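Local coordinates for protein cytochrome c (Hydrogenophilus thermoluteolus, PDB 2D0S) that carries heme c bound covalently to its chain and probably serves as a small soluble electron carrier, at residues A[23-28]-A[72-77]. Sequence-based numbering, arbitrary orientation.
Sequences PSYKDV and VRWVLT. With HEC (heme c), chain B.
Tyr25 and Val75 meet at the centre of this contact, where helix 25-31 packs against the end of helix 65-75 beside heme c. Two residues ahead of Tyr25, Pro23, compact and apolar, rests CD on a pyrrole ring of the porphyrin, 3.7 Å from heme C3D, while its carbonyl O accepts a hydrogen bond from ND1 of His14, an axial ligand of the iron. Ser24, small and polar, N-caps the helix: its OG accepts from the N of Asp27 at 3.0 Å. Tyr25 follows with CG anti to its own carbonyl carbon (chi1 -75°), which swings the ring between His14 and the C-terminal helix. A flat aromatic suits this place: its ring meets that of His14 at about 20°, and Val75 CG2 sits over one face, 3.8 Å from the centroid, a CH-pi contact. Trp74, its CG anti to the backbone N, brings the edge of its six-membered ring toward the face of Tyr25 in an offset edge-to-face pair, centroids 5.8 Å apart and planes at 73°. An alanine at Tyr25 would probably open a gap beside His14 and leave Val75 CG2 and the edge of Trp74 without their aromatic partner. One turn on, beta-branched Val28 uses both methyls: CG1 touches Val75 CG1 at 3.7 Å and heme CMA at 3.9 Å, and CG2 faces heme CAA. Leu76 CD2 adds a looser contact to Val28 CG1. No hydrogen bond joins the two segments; the C-terminal helix is held here by apolar and aromatic packing, and the residues it packs on also line the heme and its axial histidine.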
ATOM      1  N   PRO A  23      -1.035   5.652   5.747  1.00 13.95           N
ATOM      2  CA  PRO A  23       0.110   6.518   5.474  1.00 12.74           C
ATOM      3  C   PRO A  23       0.139   6.957   4.004  1.00 15.41           C
ATOM      4  O   PRO A  23      -0.343   6.227   3.096  1.00 13.49           O
ATOM      5  CB  PRO A  23       1.318   5.622   5.817  1.00 10.82           C
ATOM      6  CG  PRO A  23       0.799   4.220   5.637  1.00 11.56           C
ATOM      7  CD  PRO A  23      -0.614   4.310   6.183  1.00 11.92           C
ATOM      8  N   SER A  24       0.827   8.072   3.790  1.00 13.00           N
ATOM      9  CA  SER A  24       1.065   8.547   2.445  1.00 16.38           C
ATOM     10  C   SER A  24       1.981   7.501   1.817  1.00 14.73           C
ATOM     11  O   SER A  24       2.754   6.835   2.518  1.00 15.22           O
ATOM     12  CB  SER A  24       1.749   9.932   2.486  1.00 16.49           C
ATOM     13  OG  SER A  24       3.147   9.848   2.637  1.00 17.53           O
ATOM     14  N   TYR A  25       1.922   7.404   0.490  1.00 14.37           N
ATOM     15  CA  TYR A  25       2.765   6.493  -0.257  1.00 14.18           C
ATOM     16  C   TYR A  25       4.209   6.969  -0.202  1.00 13.39           C
ATOM     17  O   TYR A  25       5.099   6.175  -0.234  1.00 13.13           O
ATOM     18  CB  TYR A  25       2.300   6.397  -1.703  1.00 18.57           C
ATOM     19  CG  TYR A  25       1.050   5.566  -1.861  1.00 19.71           C
ATOM     20  CD1 TYR A  25       0.084   5.920  -2.780  1.00 18.68           C
ATOM     21  CD2 TYR A  25       0.808   4.468  -1.032  1.00 18.23           C
ATOM     22  CE1 TYR A  25      -1.069   5.203  -2.904  1.00 19.50           C
ATOM     23  CE2 TYR A  25      -0.315   3.682  -1.206  1.00 19.43           C
ATOM     24  CZ  TYR A  25      -1.245   4.068  -2.152  1.00 21.75           C
ATOM     25  OH  TYR A  25      -2.394   3.367  -2.328  1.00 26.82           O
ATOM     26  N   LYS A  26       4.424   8.271  -0.081  1.00 13.41           N
ATOM     27  CA  LYS A  26       5.788   8.806   0.041  1.00 19.97           C
ATOM     28  C   LYS A  26       6.449   8.390   1.371  1.00 16.68           C
ATOM     29  O   LYS A  26       7.624   8.085   1.400  1.00 17.51           O
ATOM     30  CB  LYS A  26       5.795  10.340  -0.105  1.00 21.99           C
ATOM     31  CG  LYS A  26       5.844  10.870  -1.538  1.00 25.96           C
ATOM     32  CD  LYS A  26       6.057  12.411  -1.508  1.00 28.84           C
ATOM     33  CE  LYS A  26       6.466  12.992  -2.876  1.00 34.43           C
ATOM     34  NZ  LYS A  26       7.870  12.624  -3.282  1.00 39.12           N
ATOM     35  N   ASP A  27       5.638   8.280   2.430  1.00 16.62           N
ATOM     36  CA  ASP A  27       6.139   7.793   3.747  1.00 17.62           C
ATOM     37  C   ASP A  27       6.410   6.281   3.697  1.00 16.23           C
ATOM     38  O   ASP A  27       7.369   5.785   4.326  1.00 18.46           O
ATOM     39  CB  ASP A  27       5.104   8.060   4.862  1.00 13.93           C
ATOM     40  CG  ASP A  27       5.325   9.398   5.590  1.00 14.35           C
ATOM     41  OD1 ASP A  27       4.590   9.636   6.581  1.00 18.47           O
ATOM     42  OD2 ASP A  27       6.187  10.220   5.167  1.00 16.45           O
ATOM     43  N   VAL A  28       5.598   5.574   2.903  1.00 15.41           N
ATOM     44  CA  VAL A  28       5.797   4.127   2.743  1.00 13.82           C
ATOM     45  C   VAL A  28       7.121   3.939   2.005  1.00 14.63           C
ATOM     46  O   VAL A  28       7.967   3.205   2.479  1.00 15.54           O
ATOM     47  CB  VAL A  28       4.633   3.396   2.008  1.00 12.32           C
ATOM     48  CG1 VAL A  28       5.066   1.892   1.625  1.00  9.35           C
ATOM     49  CG2 VAL A  28       3.344   3.376   2.904  1.00  6.46           C
ATOM     50  N   VAL A  72       2.482  -2.068  -5.303  1.00 13.99           N
ATOM     51  CA  VAL A  72       3.488  -1.929  -4.288  1.00 12.98           C
ATOM     52  C   VAL A  72       4.860  -1.536  -4.855  1.00 15.79           C
ATOM     53  O   VAL A  72       5.525  -0.620  -4.338  1.00 17.81           O
ATOM     54  CB  VAL A  72       3.573  -3.158  -3.376  1.00 13.62           C
ATOM     55  CG1 VAL A  72       4.890  -3.160  -2.629  1.00 13.57           C
ATOM     56  CG2 VAL A  72       2.358  -3.174  -2.347  1.00 11.66           C
ATOM     57  N   ARG A  73       5.252  -2.126  -5.977  1.00 17.62           N
ATOM     58  CA  ARG A  73       6.553  -1.751  -6.555  1.00 16.53           C
ATOM     59  C   ARG A  73       6.522  -0.308  -7.031  1.00 16.65           C
ATOM     60  O   ARG A  73       7.509   0.400  -6.932  1.00 18.91           O
ATOM     61  CB  ARG A  73       6.980  -2.722  -7.663  1.00 16.61           C
ATOM     62  CG  ARG A  73       7.290  -4.102  -7.145  1.00 16.23           C
ATOM     63  CD  ARG A  73       7.934  -5.042  -8.251  1.00 16.97           C
ATOM     64  NE  ARG A  73       8.138  -6.399  -7.739  1.00 18.89           N
ATOM     65  CZ  ARG A  73       9.216  -6.790  -7.052  1.00 19.81           C
ATOM     66  NH1 ARG A  73      10.207  -5.952  -6.858  1.00 17.91           N
ATOM     67  NH2 ARG A  73       9.323  -8.043  -6.611  1.00 23.48           N
ATOM     68  N   TRP A  74       5.355   0.153  -7.480  1.00 16.06           N
ATOM     69  CA  TRP A  74       5.210   1.535  -7.902  1.00 16.04           C
ATOM     70  C   TRP A  74       5.275   2.519  -6.698  1.00 15.32           C
ATOM     71  O   TRP A  74       6.000   3.490  -6.741  1.00 16.66           O
ATOM     72  CB  TRP A  74       3.927   1.727  -8.715  1.00 17.13           C
ATOM     73  CG  TRP A  74       3.551   3.146  -8.849  1.00 16.11           C
ATOM     74  CD1 TRP A  74       4.179   4.089  -9.604  1.00 15.78           C
ATOM     75  CD2 TRP A  74       2.539   3.846  -8.090  1.00 17.26           C
ATOM     76  NE1 TRP A  74       3.581   5.311  -9.425  1.00 16.85           N
ATOM     77  CE2 TRP A  74       2.577   5.187  -8.490  1.00 17.38           C
ATOM     78  CE3 TRP A  74       1.623   3.458  -7.110  1.00 14.94           C
ATOM     79  CZ2 TRP A  74       1.755   6.146  -7.929  1.00 18.20           C
ATOM     80  CZ3 TRP A  74       0.802   4.378  -6.579  1.00 17.03           C
ATOM     81  CH2 TRP A  74       0.837   5.718  -7.004  1.00 18.42           C
ATOM     82  N   VAL A  75       4.481   2.270  -5.653  1.00 14.25           N
ATOM     83  CA  VAL A  75       4.597   3.023  -4.403  1.00 12.04           C
ATOM     84  C   VAL A  75       6.057   3.251  -4.019  1.00 14.29           C
ATOM     85  O   VAL A  75       6.451   4.374  -3.635  1.00 17.62           O
ATOM     86  CB  VAL A  75       3.870   2.317  -3.255  1.00 10.78           C
ATOM     87  CG1 VAL A  75       4.268   2.933  -1.877  1.00  9.88           C
ATOM     88  CG2 VAL A  75       2.372   2.431  -3.460  1.00  9.42           C
ATOM     89  N   LEU A  76       6.890   2.224  -4.155  1.00 16.98           N
ATOM     90  CA  LEU A  76       8.238   2.331  -3.612  1.00 18.89           C
ATOM     91  C   LEU A  76       9.164   3.229  -4.438  1.00 19.59           C
ATOM     92  O   LEU A  76      10.256   3.593  -3.988  1.00 19.51           O
ATOM     93  CB  LEU A  76       8.877   0.970  -3.386  1.00 17.39           C
ATOM     94  CG  LEU A  76       8.301   0.011  -2.361  1.00 20.70           C
ATOM     95  CD1 LEU A  76       9.029  -1.312  -2.455  1.00 18.13           C
ATOM     96  CD2 LEU A  76       8.337   0.548  -0.945  1.00 19.16           C
ATOM     97  N   THR A  77       8.759   3.555  -5.653  1.00 21.42           N
ATOM     98  CA  THR A  77       9.557   4.452  -6.501  1.00 21.50           C
ATOM     99  C   THR A  77       9.269   5.947  -6.264  1.00 21.89           C
ATOM    100  O   THR A  77       9.942   6.786  -6.833  1.00 24.96           O
ATOM    101  CB  THR A  77       9.338   4.152  -8.009  1.00 22.32           C
ATOM    102  OG1 THR A  77       8.015   4.561  -8.380  1.00 24.35           O
ATOM    103  CG2 THR A  77       9.505   2.672  -8.293  1.00 19.30           C
TER
HETATM  104 FE   HEC B  80      -3.413   0.502   2.851  1.00 11.91          FE
HETATM  105  CHA HEC B  80      -1.049   0.495   5.342  1.00 11.86           C
HETATM  106  CHB HEC B  80      -1.063  -0.146   0.516  1.00 10.74           C
HETATM  107  CHC HEC B  80      -5.907  -0.022   0.574  1.00 11.06           C
HETATM  108  CHD HEC B  80      -5.743   1.731   5.109  1.00 12.82           C
HETATM  109  NA  HEC B  80      -1.478   0.251   2.901  1.00 11.97           N
HETATM  110  C1A HEC B  80      -0.651   0.287   4.038  1.00 12.05           C
HETATM  111  C2A HEC B  80       0.710   0.033   3.625  1.00 10.27           C
HETATM  112  C3A HEC B  80       0.728  -0.101   2.282  1.00 11.62           C
HETATM  113  C4A HEC B  80      -0.651   0.009   1.806  1.00 12.45           C
HETATM  114  CMA HEC B  80       1.969  -0.395   1.381  1.00  5.99           C
HETATM  115  CAA HEC B  80       1.936   0.005   4.587  1.00 12.02           C
HETATM  116  CBA HEC B  80       1.989  -1.395   5.197  1.00 12.50           C
HETATM  117  CGA HEC B  80       2.927  -1.462   6.370  1.00 15.39           C
HETATM  118  O1A HEC B  80       3.771  -0.555   6.541  1.00 17.20           O
HETATM  119  O2A HEC B  80       2.848  -2.455   7.114  1.00 15.03           O
HETATM  120  NB  HEC B  80      -3.496  -0.008   0.921  1.00 11.04           N
HETATM  121  C1B HEC B  80      -2.392  -0.252   0.130  1.00 12.09           C
HETATM  122  C2B HEC B  80      -2.855  -0.724  -1.148  1.00 11.88           C
HETATM  123  C3B HEC B  80      -4.199  -0.667  -1.149  1.00 10.44           C
HETATM  124  C4B HEC B  80      -4.615  -0.261   0.178  1.00 10.56           C
HETATM  125  CMB HEC B  80      -1.898  -1.018  -2.323  1.00  9.61           C
HETATM  126  CAB HEC B  80      -5.195  -0.966  -2.320  1.00 10.57           C
HETATM  127  CBB HEC B  80      -4.989  -2.385  -2.900  1.00  9.24           C
HETATM  128  NC  HEC B  80      -5.398   0.816   2.847  1.00 11.79           N
HETATM  129  C1C HEC B  80      -6.262   0.540   1.780  1.00 13.12           C
HETATM  130  C2C HEC B  80      -7.590   0.995   2.118  1.00 12.90           C
HETATM  131  C3C HEC B  80      -7.574   1.295   3.454  1.00 13.01           C
HETATM  132  C4C HEC B  80      -6.183   1.312   3.867  1.00 13.55           C
HETATM  133  CMC HEC B  80      -8.811   0.612   1.255  1.00 13.11           C
HETATM  134  CAC HEC B  80      -8.699   1.870   4.399  1.00 12.03           C
HETATM  135  CBC HEC B  80     -10.145   1.414   4.168  1.00 13.32           C
HETATM  136  ND  HEC B  80      -3.411   1.007   4.971  1.00 14.91           N
HETATM  137  C1D HEC B  80      -4.518   1.451   5.671  1.00 15.43           C
HETATM  138  C2D HEC B  80      -4.144   1.671   7.047  1.00 15.98           C
HETATM  139  C3D HEC B  80      -2.677   1.319   7.099  1.00 14.91           C
HETATM  140  C4D HEC B  80      -2.306   0.924   5.763  1.00 14.62           C
HETATM  141  CMD HEC B  80      -5.065   2.148   8.182  1.00 12.15           C
HETATM  142  CAD HEC B  80      -1.762   1.285   8.314  1.00 13.66           C
HETATM  143  CBD HEC B  80      -1.739  -0.153   8.796  1.00 16.42           C
HETATM  144  CGD HEC B  80      -0.811  -0.210   9.997  1.00 17.14           C
HETATM  145  O1D HEC B  80      -0.843   0.766  10.780  1.00 16.12           O
HETATM  146  O2D HEC B  80      -0.046  -1.223  10.162  1.00 17.67           O